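Local atomic coordinates of N-alpha-acetyltransferase 35, NatC auxiliary subunit (Saccharomyces cerevisiae, PDB entry 6YGA), a protein that serves as the auxiliary subunit of the NatC N-terminal acetyltransferase, which acetylates the N-terminal methionine of the L-A virus Gag protein. Residues B[431-434]-B[435-438]; B[364-367]-B[368-371]. All coordinates share one frame; numbering follows the deposited sequence.

How the interactions relate
Interaction 2 comes first along the chain, in helix 360-372, and interaction 1 follows at the start of helix 433-456; helices 386-402 and 406-429 lie between them in sequence. Their centres are about 12 Å apart, and the two helices touch directly. Trp438 CZ3 approaches Tyr364 CE1 to 3.4 Å, with the rings edge-to-face, and Tyr435 OH lies 3.4 Å from Leu365 CD2. A single 1,2-ethanediol, probably from the crystallisation liquor, bridges Trp438 NE1 and the carbonyl of His367. Both contacts belong to the NAA35-like TPR-repeat region; the Tyr364-Trp438 and Leu365-Tyr435 contacts indicate that helices 360-372 and 433-456 pack directly through aromatic and aliphatic side chains.

Interaction 1 (B[431-434]-B[435-438]); sequences NSQV and YCSW. With EDO (1,2-ethanediol), chain C.
Cys436 N donates to Ser432 O at 3.0 Å, with an N-H...O angle of 157°, and two further i+4 to i bonds join it in the opening turn of helix 433-456. Ser437 N to Gln433 O is shorter, 2.8 Å, but more bent at 144°. Trp438 N completes the set on Val434 O at 3.1 Å.

Side-chain contacts are fewer. Ser432 OG meets the Tyr435 ring at its edge, near the ring plane, 3.1 Å from CD2. Its chi1 of -172° sets OG opposite the backbone N, and the hydroxyl makes no capping bond although Ser432 occupies the N-cap position. Gln433 folds back at chi2, and its OE1 comes 4.1 Å from Cys436 SG, a loose approach.

Trp438 NE1 donates to O2 of the bound 1,2-ethanediol at 2.7 Å, at the indole edge; the diol's other hydroxyl bonds to His367 O. Tyr435 and Val434 turn instead to helix 360-372, where they touch Tyr364 and Val368.

Asn431, with positive phi, is the C-prime residue of a Schellman motif closing helix 406-429, defined by Ser432 N to Phe427 O and Asn431 N to Glu428 O. The segment is thus a tight helix-to-helix junction: Schellman C-cap, then N-cap position.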
ATOM      1  N   ASN B 431     -27.943 -20.011  18.849  1.00 66.31           N
ATOM      2  CA  ASN B 431     -28.014 -19.704  20.278  1.00 68.73           C
ATOM      3  C   ASN B 431     -26.725 -20.078  21.013  1.00 66.65           C
ATOM      4  O   ASN B 431     -26.751 -20.542  22.155  1.00 67.30           O
ATOM      5  CB  ASN B 431     -29.229 -20.382  20.922  1.00 75.28           C
ATOM      6  CG  ASN B 431     -30.547 -19.748  20.501  1.00 81.93           C
ATOM      7  OD1 ASN B 431     -30.640 -18.532  20.326  1.00 85.23           O
ATOM      8  ND2 ASN B 431     -31.577 -20.573  20.348  1.00 85.87           N
ATOM      9  N   SER B 432     -25.582 -19.875  20.357  1.00 61.31           N
ATOM     10  CA  SER B 432     -24.271 -20.082  20.976  1.00 60.31           C
ATOM     11  C   SER B 432     -23.773 -18.711  21.423  1.00 57.13           C
ATOM     12  O   SER B 432     -23.061 -18.019  20.695  1.00 54.65           O
ATOM     13  CB  SER B 432     -23.301 -20.756  20.010  1.00 61.87           C
ATOM     14  OG  SER B 432     -22.104 -21.122  20.674  1.00 64.63           O
ATOM     15  N   GLN B 433     -24.149 -18.322  22.645  1.00 55.39           N
ATOM     16  CA  GLN B 433     -23.990 -16.941  23.088  1.00 52.26           C
ATOM     17  C   GLN B 433     -22.571 -16.597  23.525  1.00 50.21           C
ATOM     18  O   GLN B 433     -22.195 -15.421  23.484  1.00 49.64           O
ATOM     19  CB  GLN B 433     -24.974 -16.650  24.223  1.00 50.32           C
ATOM     20  CG  GLN B 433     -26.436 -16.682  23.780  1.00 53.03           C
ATOM     21  CD  GLN B 433     -26.708 -15.770  22.591  1.00 54.48           C
ATOM     22  OE1 GLN B 433     -26.332 -14.597  22.592  1.00 57.49           O
ATOM     23  NE2 GLN B 433     -27.359 -16.308  21.571  1.00 46.89           N
ATOM     24  N   VAL B 434     -21.771 -17.581  23.935  1.00 47.80           N
ATOM     25  CA  VAL B 434     -20.385 -17.295  24.296  1.00 43.46           C
ATOM     26  C   VAL B 434     -19.584 -16.895  23.061  1.00 41.13           C
ATOM     27  O   VAL B 434     -18.903 -15.863  23.050  1.00 38.37           O
ATOM     28  CB  VAL B 434     -19.755 -18.502  25.013  1.00 44.25           C
ATOM     29  CG1 VAL B 434     -18.295 -18.230  25.351  1.00 40.87           C
ATOM     30  CG2 VAL B 434     -20.541 -18.839  26.274  1.00 45.81           C
ATOM     31  N   TYR B 435     -19.664 -17.697  21.995  1.00 41.49           N
ATOM     32  CA  TYR B 435     -18.957 -17.346  20.766  1.00 41.22           C
ATOM     33  C   TYR B 435     -19.574 -16.120  20.106  1.00 43.55           C
ATOM     34  O   TYR B 435     -18.857 -15.292  19.534  1.00 44.57           O
ATOM     35  CB  TYR B 435     -18.942 -18.530  19.800  1.00 40.48           C
ATOM     36  CG  TYR B 435     -18.296 -19.768  20.374  1.00 42.36           C
ATOM     37  CD1 TYR B 435     -16.949 -19.776  20.714  1.00 42.65           C
ATOM     38  CD2 TYR B 435     -19.032 -20.926  20.582  1.00 45.29           C
ATOM     39  CE1 TYR B 435     -16.355 -20.903  21.245  1.00 44.37           C
ATOM     40  CE2 TYR B 435     -18.446 -22.059  21.113  1.00 46.93           C
ATOM     41  CZ  TYR B 435     -17.106 -22.040  21.442  1.00 47.70           C
ATOM     42  OH  TYR B 435     -16.509 -23.161  21.970  1.00 53.49           O
ATOM     43  N   CYS B 436     -20.903 -15.987  20.175  1.00 45.51           N
ATOM     44  CA  CYS B 436     -21.554 -14.770  19.700  1.00 48.07           C
ATOM     45  C   CYS B 436     -21.018 -13.543  20.431  1.00 47.49           C
ATOM     46  O   CYS B 436     -20.771 -12.500  19.814  1.00 47.14           O
ATOM     47  CB  CYS B 436     -23.071 -14.892  19.871  1.00 52.00           C
ATOM     48  SG  CYS B 436     -24.038 -13.441  19.390  1.00 57.68           S
ATOM     49  N   SER B 437     -20.798 -13.660  21.744  1.00 45.45           N
ATOM     50  CA  SER B 437     -20.278 -12.536  22.518  1.00 44.82           C
ATOM     51  C   SER B 437     -18.868 -12.160  22.071  1.00 42.07           C
ATOM     52  O   SER B 437     -18.569 -10.982  21.849  1.00 40.34           O
ATOM     53  CB  SER B 437     -20.309 -12.873  24.010  1.00 48.37           C
ATOM     54  OG  SER B 437     -19.459 -12.023  24.759  1.00 53.62           O
ATOM     55  N   TRP B 438     -17.985 -13.154  21.926  1.00 39.24           N
ATOM     56  CA  TRP B 438     -16.612 -12.864  21.519  1.00 37.92           C
ATOM     57  C   TRP B 438     -16.557 -12.319  20.096  1.00 36.91           C
ATOM     58  O   TRP B 438     -15.769 -11.412  19.804  1.00 36.54           O
ATOM     59  CB  TRP B 438     -15.745 -14.116  21.642  1.00 37.84           C
ATOM     60  CG  TRP B 438     -14.317 -13.888  21.240  1.00 40.03           C
ATOM     61  CD1 TRP B 438     -13.292 -13.492  22.050  1.00 41.66           C
ATOM     62  CD2 TRP B 438     -13.757 -14.038  19.929  1.00 39.40           C
ATOM     63  NE1 TRP B 438     -12.128 -13.389  21.325  1.00 41.02           N
ATOM     64  CE2 TRP B 438     -12.387 -13.718  20.020  1.00 41.50           C
ATOM     65  CE3 TRP B 438     -14.280 -14.410  18.686  1.00 40.03           C
ATOM     66  CZ2 TRP B 438     -11.535 -13.761  18.919  1.00 41.88           C
ATOM     67  CZ3 TRP B 438     -13.432 -14.450  17.594  1.00 39.86           C
ATOM     68  CH2 TRP B 438     -12.075 -14.129  17.717  1.00 40.26           C
TER
HETATM   69  C1  EDO C 825      -8.467 -12.291  23.323  1.00 55.84           C
HETATM   70  O1  EDO C 825      -9.613 -12.457  24.167  1.00 54.19           O
HETATM   71  C2  EDO C 825      -8.817 -11.385  22.148  1.00 56.83           C
HETATM   72  O2  EDO C 825      -9.870 -11.975  21.375  1.00 57.82           O

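Interaction 2 (B[364-367]-B[368-371]); sequences YLLH and VKEF. With EDO (1,2-ethanediol), chain C.
His367 O is gripped by two donors: Phe371 N at 3.2 Å, with an N-H...O angle of 144°, and O1 of the bound 1,2-ethanediol at 3.0 Å. The diol also touches the side chains near this carbonyl, since its O1 is 3.4 Å from Phe371 CB and its O2 lies at the edge of the His367 imidazole, in the ring plane. The same i to i+4 pattern runs through the preceding residues, with Val368, Lys369 and Glu370 donating to Tyr364, Leu365 and Leu366; Lys369 N to Leu365 O is the shortest, 2.9 Å.

Tyr364 and Val368 form the side-chain contact with a defined geometry. Val368 CG2 sits over a face of the Tyr364 ring, 4.0 Å from its centroid and 24° off the normal, a CH-pi contact displaced toward the phenol end, where CZ is 3.7 Å away. Tyr364 chi1 of 163° (CG anti to the backbone N) swings the ring out beside the helix, with one face to this methyl.

Leu366 CD2 lies 4.1 Å from Lys369 NZ and 4.2 Å from Glu370 OE2, apolar flanking of two polar ends. The Glu370 carboxylate is bonded through OE2 to Ala319 N. His367 NE2 bonds to Tyr399 OH and ND1 to Phe363 O, which should restrict rotation of the imidazole. Independently, His367 O accepts the diol while keeping its helical bond.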
ATOM      1  N   TYR B 364      -7.943 -20.431  18.586  1.00 40.58           N
ATOM      2  CA  TYR B 364      -9.158 -19.624  18.632  1.00 38.77           C
ATOM      3  C   TYR B 364      -9.872 -19.781  19.969  1.00 40.30           C
ATOM      4  O   TYR B 364     -10.310 -18.792  20.568  1.00 42.11           O
ATOM      5  CB  TYR B 364     -10.086 -20.008  17.479  1.00 37.82           C
ATOM      6  CG  TYR B 364     -11.512 -19.532  17.652  1.00 38.58           C
ATOM      7  CD1 TYR B 364     -11.874 -18.231  17.332  1.00 38.11           C
ATOM      8  CD2 TYR B 364     -12.498 -20.389  18.128  1.00 39.29           C
ATOM      9  CE1 TYR B 364     -13.174 -17.795  17.488  1.00 38.11           C
ATOM     10  CE2 TYR B 364     -13.803 -19.961  18.287  1.00 40.91           C
ATOM     11  CZ  TYR B 364     -14.136 -18.662  17.965  1.00 40.80           C
ATOM     12  OH  TYR B 364     -15.433 -18.228  18.118  1.00 41.97           O
ATOM     13  N   LEU B 365     -10.002 -21.020  20.450  1.00 41.42           N
ATOM     14  CA  LEU B 365     -10.693 -21.248  21.715  1.00 42.45           C
ATOM     15  C   LEU B 365      -9.956 -20.610  22.885  1.00 43.99           C
ATOM     16  O   LEU B 365     -10.578 -20.270  23.898  1.00 45.41           O
ATOM     17  CB  LEU B 365     -10.877 -22.747  21.944  1.00 45.38           C
ATOM     18  CG  LEU B 365     -11.814 -23.451  20.960  1.00 47.87           C
ATOM     19  CD1 LEU B 365     -11.822 -24.943  21.230  1.00 50.18           C
ATOM     20  CD2 LEU B 365     -13.222 -22.882  21.056  1.00 49.10           C
ATOM     21  N   LEU B 366      -8.635 -20.433  22.767  1.00 43.27           N
ATOM     22  CA  LEU B 366      -7.894 -19.728  23.808  1.00 44.12           C
ATOM     23  C   LEU B 366      -8.320 -18.269  23.893  1.00 42.84           C
ATOM     24  O   LEU B 366      -8.426 -17.710  24.991  1.00 44.05           O
ATOM     25  CB  LEU B 366      -6.392 -19.833  23.553  1.00 46.71           C
ATOM     26  CG  LEU B 366      -5.665 -21.012  24.198  1.00 51.34           C
ATOM     27  CD1 LEU B 366      -4.238 -21.086  23.689  1.00 51.58           C
ATOM     28  CD2 LEU B 366      -5.688 -20.884  25.716  1.00 53.07           C
ATOM     29  N   HIS B 367      -8.564 -17.632  22.745  1.00 40.04           N
ATOM     30  CA  HIS B 367      -9.033 -16.251  22.761  1.00 39.24           C
ATOM     31  C   HIS B 367     -10.395 -16.147  23.434  1.00 39.54           C
ATOM     32  O   HIS B 367     -10.623 -15.251  24.255  1.00 39.56           O
ATOM     33  CB  HIS B 367      -9.099 -15.690  21.340  1.00 37.57           C
ATOM     34  CG  HIS B 367      -7.757 -15.443  20.726  1.00 37.30           C
ATOM     35  ND1 HIS B 367      -6.912 -16.465  20.352  1.00 38.17           N
ATOM     36  CD2 HIS B 367      -7.112 -14.291  20.424  1.00 36.14           C
ATOM     37  CE1 HIS B 367      -5.805 -15.954  19.845  1.00 37.69           C
ATOM     38  NE2 HIS B 367      -5.900 -14.637  19.878  1.00 36.39           N
ATOM     39  N   VAL B 368     -11.310 -17.060  23.102  1.00 38.16           N
ATOM     40  CA  VAL B 368     -12.636 -17.041  23.712  1.00 38.58           C
ATOM     41  C   VAL B 368     -12.537 -17.296  25.208  1.00 38.74           C
ATOM     42  O   VAL B 368     -13.229 -16.657  26.009  1.00 40.07           O
ATOM     43  CB  VAL B 368     -13.553 -18.071  23.026  1.00 36.96           C
ATOM     44  CG1 VAL B 368     -14.923 -18.086  23.688  1.00 33.78           C
ATOM     45  CG2 VAL B 368     -13.672 -17.768  21.540  1.00 33.30           C
ATOM     46  N   LYS B 369     -11.664 -18.223  25.610  1.00 40.69           N
ATOM     47  CA  LYS B 369     -11.541 -18.574  27.020  1.00 42.64           C
ATOM     48  C   LYS B 369     -11.006 -17.409  27.843  1.00 43.31           C
ATOM     49  O   LYS B 369     -11.504 -17.139  28.940  1.00 46.11           O
ATOM     50  CB  LYS B 369     -10.640 -19.798  27.175  1.00 44.47           C
ATOM     51  CG  LYS B 369     -10.205 -20.086  28.600  1.00 47.64           C
ATOM     52  CD  LYS B 369      -9.725 -21.522  28.726  1.00 53.46           C
ATOM     53  CE  LYS B 369      -8.660 -21.666  29.798  1.00 60.09           C
ATOM     54  NZ  LYS B 369      -7.378 -21.021  29.395  1.00 62.92           N
ATOM     55  N   GLU B 370      -9.992 -16.706  27.338  1.00 41.80           N
ATOM     56  CA  GLU B 370      -9.425 -15.611  28.117  1.00 43.29           C
ATOM     57  C   GLU B 370     -10.370 -14.417  28.178  1.00 40.95           C
ATOM     58  O   GLU B 370     -10.304 -13.628  29.127  1.00 38.69           O
ATOM     59  CB  GLU B 370      -8.059 -15.209  27.553  1.00 45.66           C
ATOM     60  CG  GLU B 370      -7.012 -16.319  27.659  1.00 53.31           C
ATOM     61  CD  GLU B 370      -5.677 -15.959  27.015  1.00 59.05           C
ATOM     62  OE1 GLU B 370      -5.322 -14.765  26.998  1.00 59.78           O
ATOM     63  OE2 GLU B 370      -4.982 -16.873  26.520  1.00 61.59           O
ATOM     64  N   PHE B 371     -11.254 -14.269  27.191  1.00 41.44           N
ATOM     65  CA  PHE B 371     -12.219 -13.176  27.187  1.00 42.43           C
ATOM     66  C   PHE B 371     -13.480 -13.498  27.980  1.00 43.78           C
ATOM     67  O   PHE B 371     -14.076 -12.594  28.577  1.00 43.34           O
ATOM     68  CB  PHE B 371     -12.594 -12.809  25.749  1.00 43.06           C
ATOM     69  CG  PHE B 371     -13.611 -11.707  25.652  1.00 44.05           C
ATOM     70  CD1 PHE B 371     -13.221 -10.379  25.716  1.00 42.05           C
ATOM     71  CD2 PHE B 371     -14.959 -11.998  25.491  1.00 42.55           C
ATOM     72  CE1 PHE B 371     -14.155  -9.356  25.625  1.00 42.81           C
ATOM     73  CE2 PHE B 371     -15.901 -10.984  25.402  1.00 41.75           C
ATOM     74  CZ  PHE B 371     -15.500  -9.659  25.469  1.00 43.79           C
TER
HETATM   75  C1  EDO C 825      -8.467 -12.291  23.323  1.00 55.84           C
HETATM   76  O1  EDO C 825      -9.613 -12.457  24.167  1.00 54.19           O
HETATM   77  C2  EDO C 825      -8.817 -11.385  22.148  1.00 56.83           C
HETATM   78  O2  EDO C 825      -9.870 -11.975  21.375  1.00 57.82           O